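Ornithine decarboxylase (Entamoeba histolytica, PDB 4AIB) probably catalyses the pyridoxal 5'-phosphate-dependent decarboxylation of L-ornithine to putrescine, a polyamine precursor, as a homodimer whose active sites draw on both subunits. Local coordinates at residues L108-S112 against Y133-M137; E211-K216 against F248-T252; S310-Q316 against Q343-M348; N92-I96 against L114-H118. All blocks are in the same frame, centred on the assembly; numbering follows the deposited sequence.

How the contacts relate
Contacts 1, 2 and 4 all belong to the cofactor-binding alpha/beta barrel, whereas contact 3 sits in the beta domain, its centre about 46 to 56 Å from theirs. Contacts 1 and 4 share helix 105-114: its last turns pack in contact 1 and its exit runs into contact 4. The two touch, through a probable hydrogen bond of A111 O to I116 N (2.8 Å) and through M137 CE against I116 O (3.4 Å). Contact 2 lies on the barrel's surface and rests on a salt bridge. The other three are partly buried: contact 1 is apolar, contact 4 combines isoleucine packing with a water bridge, and contact 3 adds one side-chain-to-backbone hydrogen bond to its apolar row.

Contact 1 (L108-S112 against Y133-M137); sequences LIEAS and YAPKM
The segment L108-S112 is regular helix. Against it lies Y133-M137, where A134 (phi/psi -146/73) breaks out of the preceding helix and opens a type I turn to M137, with a weak M137 N to A134 O bond of 3.3 Å. CA atoms are nearest at I109 and Y133 and at S112 and A134, 6.3 Å in each pair. L108 (t, p) sets CD1 3.9 Å from M137 SD. I109 (m, t) brings CD1 to 3.8 Å from Y133 CD1; Y133 is chi1 m, CB toward the helix and ring end leading away, and I109 and Y133 meet E22 and P21 of the second subunit. A111 CB meets M137 CE at 4.4 Å, and S112 CB stands 3.8 Å from A134 CB. M137 (t, t, m) reaches across to the helix backbone, its CE 3.9 Å from S112 N. No hydrogen bond crosses. On the outside of the beta/alpha barrel, helix 105-114 thus packs on the turn from helix 124-133 into strand 138-143, with A111 also touching helix 80-88.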
# COMPACT_ATOMS: atom_id res chain seq x y z
N LEU A 108 -15.23 -7.21 -17.73
CA LEU A 108 -16.13 -6.48 -18.62
C LEU A 108 -17.32 -7.34 -19.04
O LEU A 108 -18.45 -6.85 -19.10
CB LEU A 108 -15.37 -5.96 -19.85
CG LEU A 108 -16.11 -5.17 -20.94
CD1 LEU A 108 -16.78 -3.92 -20.39
CD2 LEU A 108 -15.16 -4.82 -22.07
N ILE A 109 -17.05 -8.61 -19.33
CA ILE A 109 -18.10 -9.57 -19.69
C ILE A 109 -19.04 -9.80 -18.51
O ILE A 109 -20.26 -9.74 -18.66
CB ILE A 109 -17.49 -10.91 -20.19
CG1 ILE A 109 -16.74 -10.69 -21.51
CG2 ILE A 109 -18.57 -11.97 -20.37
CD1 ILE A 109 -15.75 -11.79 -21.86
N GLU A 110 -18.46 -10.03 -17.33
CA GLU A 110 -19.23 -10.27 -16.10
C GLU A 110 -20.11 -9.08 -15.71
O GLU A 110 -21.24 -9.26 -15.25
CB GLU A 110 -18.30 -10.65 -14.95
CG GLU A 110 -18.99 -11.06 -13.65
CD GLU A 110 -19.82 -12.33 -13.78
OE1 GLU A 110 -19.57 -13.14 -14.69
OE2 GLU A 110 -20.74 -12.52 -12.94
N ALA A 111 -19.59 -7.86 -15.92
CA ALA A 111 -20.34 -6.63 -15.64
C ALA A 111 -21.59 -6.52 -16.51
O ALA A 111 -22.64 -6.08 -16.04
CB ALA A 111 -19.44 -5.42 -15.82
N SER A 112 -21.46 -6.92 -17.77
CA SER A 112 -22.58 -6.93 -18.71
C SER A 112 -23.67 -7.91 -18.27
O SER A 112 -24.86 -7.63 -18.41
CB SER A 112 -22.10 -7.27 -20.12
OG SER A 112 -23.16 -7.18 -21.06
N TYR A 133 -17.06 -7.54 -26.96
CA TYR A 133 -17.47 -8.37 -25.82
C TYR A 133 -18.78 -7.96 -25.16
O TYR A 133 -19.54 -8.81 -24.71
CB TYR A 133 -16.34 -8.46 -24.79
CG TYR A 133 -15.09 -9.13 -25.33
CD1 TYR A 133 -14.95 -10.52 -25.31
CD2 TYR A 133 -14.04 -8.38 -25.85
CE1 TYR A 133 -13.81 -11.14 -25.80
CE2 TYR A 133 -12.89 -8.98 -26.35
CZ TYR A 133 -12.79 -10.36 -26.32
OH TYR A 133 -11.65 -10.97 -26.81
N ALA A 134 -19.03 -6.65 -25.08
CA ALA A 134 -20.28 -6.12 -24.52
C ALA A 134 -20.72 -4.84 -25.24
O ALA A 134 -20.61 -3.75 -24.68
CB ALA A 134 -20.12 -5.88 -23.02
N PRO A 135 -21.22 -4.98 -26.48
CA PRO A 135 -21.49 -3.82 -27.34
C PRO A 135 -22.74 -3.02 -26.98
O PRO A 135 -23.04 -2.02 -27.64
CB PRO A 135 -21.64 -4.45 -28.73
CG PRO A 135 -22.16 -5.82 -28.46
CD PRO A 135 -21.62 -6.25 -27.12
N LYS A 136 -23.46 -3.45 -25.95
CA LYS A 136 -24.66 -2.75 -25.50
C LYS A 136 -24.38 -1.76 -24.37
O LYS A 136 -25.26 -0.97 -23.99
CB LYS A 136 -25.76 -3.74 -25.09
CG LYS A 136 -26.51 -4.35 -26.27
CD LYS A 136 -27.74 -5.11 -25.80
CE LYS A 136 -28.54 -5.63 -26.99
NZ LYS A 136 -29.75 -6.38 -26.55
N MET A 137 -23.17 -1.80 -23.83
CA MET A 137 -22.76 -0.92 -22.74
C MET A 137 -22.53 0.51 -23.24
O MET A 137 -21.85 0.73 -24.24
CB MET A 137 -21.50 -1.46 -22.05
CG MET A 137 -21.32 -1.00 -20.61
SD MET A 137 -20.00 -1.86 -19.74
CE MET A 137 -20.71 -3.50 -19.55

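Contact 2 (E211-K216 against F248-T252); sequences EQFGMK and FPERT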
# COMPACT_ATOMS: atom_id res chain seq x y z
N GLU A 211 -22.60 15.49 -31.18
CA GLU A 211 -23.95 15.69 -31.72
C GLU A 211 -23.94 15.73 -33.24
O GLU A 211 -24.89 15.31 -33.89
CB GLU A 211 -24.59 16.96 -31.16
CG GLU A 211 -25.26 16.79 -29.80
CD GLU A 211 -26.00 18.03 -29.34
OE1 GLU A 211 -25.46 19.15 -29.50
OE2 GLU A 211 -27.13 17.89 -28.83
N GLN A 212 -22.84 16.25 -33.80
CA GLN A 212 -22.64 16.27 -35.25
C GLN A 212 -22.33 14.88 -35.80
O GLN A 212 -22.58 14.60 -36.98
CB GLN A 212 -21.53 17.25 -35.62
CG GLN A 212 -21.92 18.72 -35.53
CD GLN A 212 -20.80 19.65 -35.97
OE1 GLN A 212 -19.65 19.52 -35.53
NE2 GLN A 212 -21.12 20.59 -36.84
N PHE A 213 -21.80 14.01 -34.95
CA PHE A 213 -21.57 12.60 -35.30
C PHE A 213 -22.87 11.79 -35.29
O PHE A 213 -22.86 10.59 -35.58
CB PHE A 213 -20.55 11.97 -34.34
CG PHE A 213 -19.11 12.17 -34.75
CD1 PHE A 213 -18.47 13.38 -34.55
CD2 PHE A 213 -18.40 11.12 -35.33
CE1 PHE A 213 -17.15 13.56 -34.93
CE2 PHE A 213 -17.07 11.29 -35.70
CZ PHE A 213 -16.45 12.51 -35.50
N GLY A 214 -23.98 12.45 -34.97
CA GLY A 214 -25.28 11.80 -34.92
C GLY A 214 -25.55 11.11 -33.59
O GLY A 214 -26.46 10.29 -33.48
N MET A 215 -24.74 11.46 -32.58
CA MET A 215 -24.87 10.88 -31.25
C MET A 215 -25.66 11.81 -30.33
O MET A 215 -25.69 13.02 -30.54
CB MET A 215 -23.49 10.61 -30.65
CG MET A 215 -22.66 9.59 -31.40
SD MET A 215 -20.90 9.74 -31.03
CE MET A 215 -20.25 8.29 -31.85
N LYS A 216 -26.28 11.23 -29.31
CA LYS A 216 -27.03 11.99 -28.31
C LYS A 216 -26.41 11.79 -26.92
O LYS A 216 -26.84 10.90 -26.17
CB LYS A 216 -28.51 11.58 -28.32
CG LYS A 216 -29.22 11.72 -29.66
CD LYS A 216 -29.70 13.15 -29.91
CE LYS A 216 -30.18 13.35 -31.34
NZ LYS A 216 -31.45 12.62 -31.63
N PHE A 248 -26.02 23.52 -21.98
CA PHE A 248 -26.04 22.12 -22.38
C PHE A 248 -27.43 21.73 -22.87
O PHE A 248 -28.42 22.31 -22.43
CB PHE A 248 -25.62 21.23 -21.21
CG PHE A 248 -24.14 21.19 -20.96
CD1 PHE A 248 -23.53 22.14 -20.15
CD2 PHE A 248 -23.35 20.20 -21.55
CE1 PHE A 248 -22.16 22.10 -19.92
CE2 PHE A 248 -21.98 20.16 -21.32
CZ PHE A 248 -21.39 21.11 -20.51
N PRO A 249 -27.51 20.75 -23.80
CA PRO A 249 -28.80 20.24 -24.30
C PRO A 249 -29.78 19.88 -23.18
O PRO A 249 -29.37 19.44 -22.10
CB PRO A 249 -28.40 19.00 -25.08
CG PRO A 249 -27.04 19.32 -25.60
CD PRO A 249 -26.37 20.15 -24.53
N GLU A 250 -31.07 20.05 -23.47
CA GLU A 250 -32.13 19.87 -22.48
C GLU A 250 -32.12 18.48 -21.82
O GLU A 250 -32.46 18.35 -20.65
CB GLU A 250 -33.50 20.15 -23.12
CG GLU A 250 -34.56 20.67 -22.17
CD GLU A 250 -35.36 19.56 -21.50
OE1 GLU A 250 -35.84 18.65 -22.22
OE2 GLU A 250 -35.52 19.61 -20.26
N ARG A 251 -31.70 17.47 -22.58
CA ARG A 251 -31.68 16.08 -22.11
C ARG A 251 -30.50 15.73 -21.19
O ARG A 251 -30.55 14.71 -20.50
CB ARG A 251 -31.71 15.11 -23.31
CG ARG A 251 -30.76 15.48 -24.44
CD ARG A 251 -30.34 14.27 -25.25
NE ARG A 251 -29.77 14.64 -26.54
CZ ARG A 251 -28.52 15.07 -26.73
NH1 ARG A 251 -27.69 15.19 -25.70
NH2 ARG A 251 -28.10 15.39 -27.94
N THR A 252 -29.46 16.56 -21.19
CA THR A 252 -28.21 16.26 -20.48
C THR A 252 -28.33 16.28 -18.96
O THR A 252 -28.93 17.19 -18.38
CB THR A 252 -27.07 17.21 -20.88
OG1 THR A 252 -27.46 18.57 -20.64
CG2 THR A 252 -26.70 17.04 -22.35
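R251 lays one face of its guanidinium over K216 CA, and its NH2 comes within 3.4 Å of K216 CD, so the arginine rests on the aliphatic part of the lysine while the lysine's ammonium end leads away. The charge is met from helix 194-212: E211 OE2 makes a salt bridge to R251 NH2 at 2.8 Å, and the same oxygen touches P249 CG at 3.5 Å. Each partner is held by a turn. On one side the helix ends in a Schellman motif at G214, whose positive phi of 85° would jam a CB against the preceding carbonyl; G214 N bonds E211 O at 3.2 Å. On the other, P249-T252 is a type I turn with P249 O taking both T252 N (3.0 Å) and T252 OG1 (2.6 Å). The bridge thus links two connections leading into adjacent barrel strands, 219-221 and 253-256. P249 also packs on R204 and V207 of helix 194-212, and M215 buries itself against L169 and I172 of helix 164-174.

Contact 3 (S310-Q316 against Q343-M348); sequences SCECITQ and QELPEM
This is a side-chain contact in the beta domain between a short, weakly bonded strand about 312-313 and strand 341-346, which run in the same direction without pairing: E312 bonds through its backbone to L356 of strand 354-360, while Q343 and L345 bond to S327 and Y325 of strand 324-330. C311 and E312 are extended; I314 and T315 turn at helical phi/psi. CA atoms are 7.2 Å apart at S310 and Q343 and 7.1 Å at C313 and L345. Q343 (t, t) spans the gap, accepting C311 N on OE1 at 2.7 Å. Farther along the contact is apolar. C311 (chi1 p) places SG 4.3 Å from L345 CD1. C313 points its CB toward the other strand, 4.0 Å from L345 CD2 and 4.3 Å from P346 CG, and chi1 t carries SG to 3.6 Å from SD of M348 (m, t, m). M348 N is hydrogen-bonded to Y289 OH. These two edge strands, meeting through side chains, belong to the mixed, curled sheet of the C-terminal beta domain, as in other class-II decarboxylases.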
# COMPACT_ATOMS: atom_id res chain seq x y z
N SER A 310 -3.33 15.93 11.59
CA SER A 310 -3.54 16.52 12.91
C SER A 310 -4.33 15.60 13.84
O SER A 310 -5.33 15.01 13.45
CB SER A 310 -4.26 17.87 12.79
OG SER A 310 -3.47 18.80 12.06
N CYS A 311 -3.85 15.48 15.08
CA CYS A 311 -4.46 14.64 16.10
C CYS A 311 -4.32 15.27 17.48
O CYS A 311 -3.60 16.26 17.65
CB CYS A 311 -3.81 13.26 16.10
SG CYS A 311 -2.13 13.24 16.76
N GLU A 312 -4.99 14.70 18.48
CA GLU A 312 -4.89 15.18 19.86
C GLU A 312 -4.93 14.04 20.88
O GLU A 312 -5.49 12.98 20.63
CB GLU A 312 -5.97 16.23 20.16
CG GLU A 312 -7.39 15.82 19.78
CD GLU A 312 -8.43 16.82 20.25
OE1 GLU A 312 -8.56 17.89 19.62
OE2 GLU A 312 -9.13 16.53 21.24
N CYS A 313 -4.31 14.28 22.04
CA CYS A 313 -4.31 13.30 23.12
C CYS A 313 -5.58 13.42 23.95
O CYS A 313 -5.72 14.33 24.77
CB CYS A 313 -3.07 13.48 24.01
SG CYS A 313 -3.02 12.33 25.40
N ILE A 314 -6.50 12.49 23.72
CA ILE A 314 -7.85 12.52 24.29
C ILE A 314 -7.92 12.14 25.77
O ILE A 314 -8.75 12.66 26.52
CB ILE A 314 -8.82 11.66 23.42
CG1 ILE A 314 -9.61 12.55 22.46
CG2 ILE A 314 -9.79 10.86 24.26
CD1 ILE A 314 -8.78 13.24 21.41
N THR A 315 -7.03 11.24 26.18
CA THR A 315 -7.02 10.67 27.53
C THR A 315 -6.73 11.69 28.63
O THR A 315 -7.27 11.57 29.73
CB THR A 315 -6.00 9.52 27.64
OG1 THR A 315 -4.81 9.89 26.92
CG2 THR A 315 -6.57 8.25 27.04
N GLN A 316 -5.89 12.67 28.33
CA GLN A 316 -5.61 13.76 29.27
C GLN A 316 -5.94 15.12 28.66
O GLN A 316 -5.52 15.43 27.54
CB GLN A 316 -4.16 13.71 29.78
CG GLN A 316 -3.08 13.68 28.69
CD GLN A 316 -1.67 13.66 29.24
OE1 GLN A 316 -0.75 14.18 28.62
NE2 GLN A 316 -1.49 13.05 30.41
N GLN A 343 3.65 16.60 15.56
CA GLN A 343 2.74 17.53 16.22
C GLN A 343 3.15 17.85 17.65
O GLN A 343 3.84 17.07 18.30
CB GLN A 343 1.32 16.97 16.19
CG GLN A 343 0.22 18.02 16.22
CD GLN A 343 -1.13 17.47 15.81
OE1 GLN A 343 -1.31 16.25 15.72
NE2 GLN A 343 -2.08 18.36 15.57
N GLU A 344 2.71 19.02 18.11
CA GLU A 344 2.89 19.47 19.48
C GLU A 344 1.92 18.71 20.39
O GLU A 344 0.70 18.83 20.26
CB GLU A 344 2.62 20.98 19.56
CG GLU A 344 2.94 21.64 20.89
CD GLU A 344 4.35 22.19 20.98
OE1 GLU A 344 5.27 21.64 20.32
OE2 GLU A 344 4.55 23.17 21.73
N LEU A 345 2.48 17.91 21.30
CA LEU A 345 1.69 17.06 22.19
C LEU A 345 2.28 16.97 23.60
O LEU A 345 3.49 17.03 23.76
CB LEU A 345 1.56 15.65 21.60
CG LEU A 345 0.50 15.40 20.52
CD1 LEU A 345 0.84 14.15 19.73
CD2 LEU A 345 -0.90 15.30 21.12
N PRO A 346 1.41 16.82 24.63
CA PRO A 346 1.92 16.64 25.99
C PRO A 346 2.58 15.27 26.15
O PRO A 346 2.32 14.37 25.35
CB PRO A 346 0.65 16.72 26.84
CG PRO A 346 -0.45 16.30 25.93
CD PRO A 346 -0.06 16.80 24.57
N GLU A 347 3.42 15.12 27.17
CA GLU A 347 4.09 13.85 27.44
C GLU A 347 3.07 12.77 27.74
O GLU A 347 2.21 12.93 28.62
CB GLU A 347 5.09 13.99 28.60
CG GLU A 347 6.03 12.79 28.75
CD GLU A 347 6.88 12.86 30.00
OE1 GLU A 347 6.39 13.33 31.05
OE2 GLU A 347 8.05 12.43 29.94
N MET A 348 3.15 11.67 27.00
CA MET A 348 2.18 10.59 27.09
C MET A 348 2.79 9.30 27.65
O MET A 348 4.00 9.08 27.55
CB MET A 348 1.54 10.32 25.73
CG MET A 348 0.63 11.44 25.24
SD MET A 348 -0.07 11.15 23.61
CE MET A 348 1.34 11.46 22.55

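Contact 4 (N92-I96 against L114-H118); sequences NPEDI and LGINH
In this beta/alpha barrel the loops leading into the consecutive strands 96-98 and 118-121, joined through helix 105-114, meet side by side, and H118 bonds through its backbone to Y98 just beyond. CA atoms of P93 and I116 are 5.5 Å apart, those of E94 and N117 6.7 Å. Apolar packing comes first. I116 (m, m) directs CD1 to 3.9 Å from I96 CD1 (I96 m, t) and 4.2 Å from P93 CB, with I83 and L87 of helix 80-88 close by. Backbone shape follows: residues 93-95 are helical in phi/psi, and P93 CB approaches G115 O to 3.4 Å. A CB on G115 (phi 112°) would sit tight against P93 CG and against the preceding carbonyl. Among polar groups, E94 (m, m) brings OE1 to 3.5 Å from H118 NE2; H118 (chi1 m) sends CD2 edge-on to 4.0 Å from I96 O, its ND1 hydrogen-bonded to D180 OD2. No direct hydrogen bond spans the segments; instead one water donates to I96 O at 2.9 Å and accepts from N117 N at 2.6 Å.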
# COMPACT_ATOMS: atom_id res chain seq x y z
N ASN A 92 -29.55 -0.75 -7.44
CA ASN A 92 -29.79 -1.02 -8.85
C ASN A 92 -28.57 -0.70 -9.73
O ASN A 92 -27.94 0.34 -9.55
CB ASN A 92 -31.01 -0.23 -9.34
CG ASN A 92 -31.65 -0.83 -10.58
OD1 ASN A 92 -32.17 -1.94 -10.55
ND2 ASN A 92 -31.61 -0.08 -11.68
N PRO A 93 -28.25 -1.60 -10.69
CA PRO A 93 -27.08 -1.45 -11.56
C PRO A 93 -27.06 -0.19 -12.42
O PRO A 93 -26.01 0.17 -12.95
CB PRO A 93 -27.15 -2.70 -12.46
CG PRO A 93 -28.55 -3.18 -12.36
CD PRO A 93 -28.96 -2.87 -10.95
N GLU A 94 -28.21 0.47 -12.57
CA GLU A 94 -28.31 1.72 -13.34
C GLU A 94 -27.63 2.89 -12.63
O GLU A 94 -27.13 3.81 -13.28
CB GLU A 94 -29.77 2.06 -13.64
CG GLU A 94 -30.43 1.19 -14.70
CD GLU A 94 -29.89 1.43 -16.10
OE1 GLU A 94 -29.64 2.61 -16.46
OE2 GLU A 94 -29.72 0.45 -16.86
N ASP A 95 -27.61 2.84 -11.30
CA ASP A 95 -26.96 3.87 -10.49
C ASP A 95 -25.43 3.74 -10.51
O ASP A 95 -24.72 4.66 -10.11
CB ASP A 95 -27.47 3.82 -9.05
CG ASP A 95 -28.96 4.10 -8.93
OD1 ASP A 95 -29.45 5.02 -9.62
OD2 ASP A 95 -29.63 3.40 -8.15
N ILE A 96 -24.95 2.59 -10.99
CA ILE A 96 -23.52 2.30 -11.04
C ILE A 96 -22.89 2.76 -12.36
O ILE A 96 -23.49 2.61 -13.43
CB ILE A 96 -23.26 0.78 -10.84
CG1 ILE A 96 -23.90 0.29 -9.54
CG2 ILE A 96 -21.76 0.48 -10.85
CD1 ILE A 96 -23.98 -1.22 -9.41
N LEU A 114 -24.08 -8.88 -15.14
CA LEU A 114 -24.59 -8.37 -13.87
C LEU A 114 -25.58 -7.22 -14.06
O LEU A 114 -26.36 -6.91 -13.16
CB LEU A 114 -23.44 -7.97 -12.95
CG LEU A 114 -23.05 -8.93 -11.82
CD1 LEU A 114 -23.11 -10.40 -12.22
CD2 LEU A 114 -21.66 -8.58 -11.29
N GLY A 115 -25.54 -6.58 -15.23
CA GLY A 115 -26.49 -5.54 -15.58
C GLY A 115 -25.91 -4.14 -15.68
O GLY A 115 -26.65 -3.16 -15.78
N ILE A 116 -24.58 -4.05 -15.66
CA ILE A 116 -23.88 -2.76 -15.78
C ILE A 116 -24.00 -2.23 -17.20
O ILE A 116 -23.78 -2.97 -18.17
CB ILE A 116 -22.39 -2.88 -15.35
CG1 ILE A 116 -22.27 -3.44 -13.92
CG2 ILE A 116 -21.67 -1.54 -15.48
CD1 ILE A 116 -23.01 -2.66 -12.85
N ASN A 117 -24.34 -0.95 -17.32
CA ASN A 117 -24.67 -0.34 -18.60
C ASN A 117 -23.89 0.95 -18.89
O ASN A 117 -24.04 1.56 -19.96
CB ASN A 117 -26.18 -0.07 -18.66
CG ASN A 117 -26.69 0.10 -20.08
OD1 ASN A 117 -26.45 -0.75 -20.95
ND2 ASN A 117 -27.41 1.19 -20.33
N HIS A 118 -23.06 1.38 -17.94
CA HIS A 118 -22.30 2.62 -18.09
C HIS A 118 -20.84 2.45 -17.78
O HIS A 118 -20.47 1.98 -16.70
CB HIS A 118 -22.90 3.73 -17.23
CG HIS A 118 -24.38 3.95 -17.47
ND1 HIS A 118 -24.87 4.32 -18.67
CD2 HIS A 118 -25.48 3.85 -16.62
CE1 HIS A 118 -26.21 4.44 -18.59
NE2 HIS A 118 -26.58 4.15 -17.33
O HOH W 1 -24.66 0.91 -15.46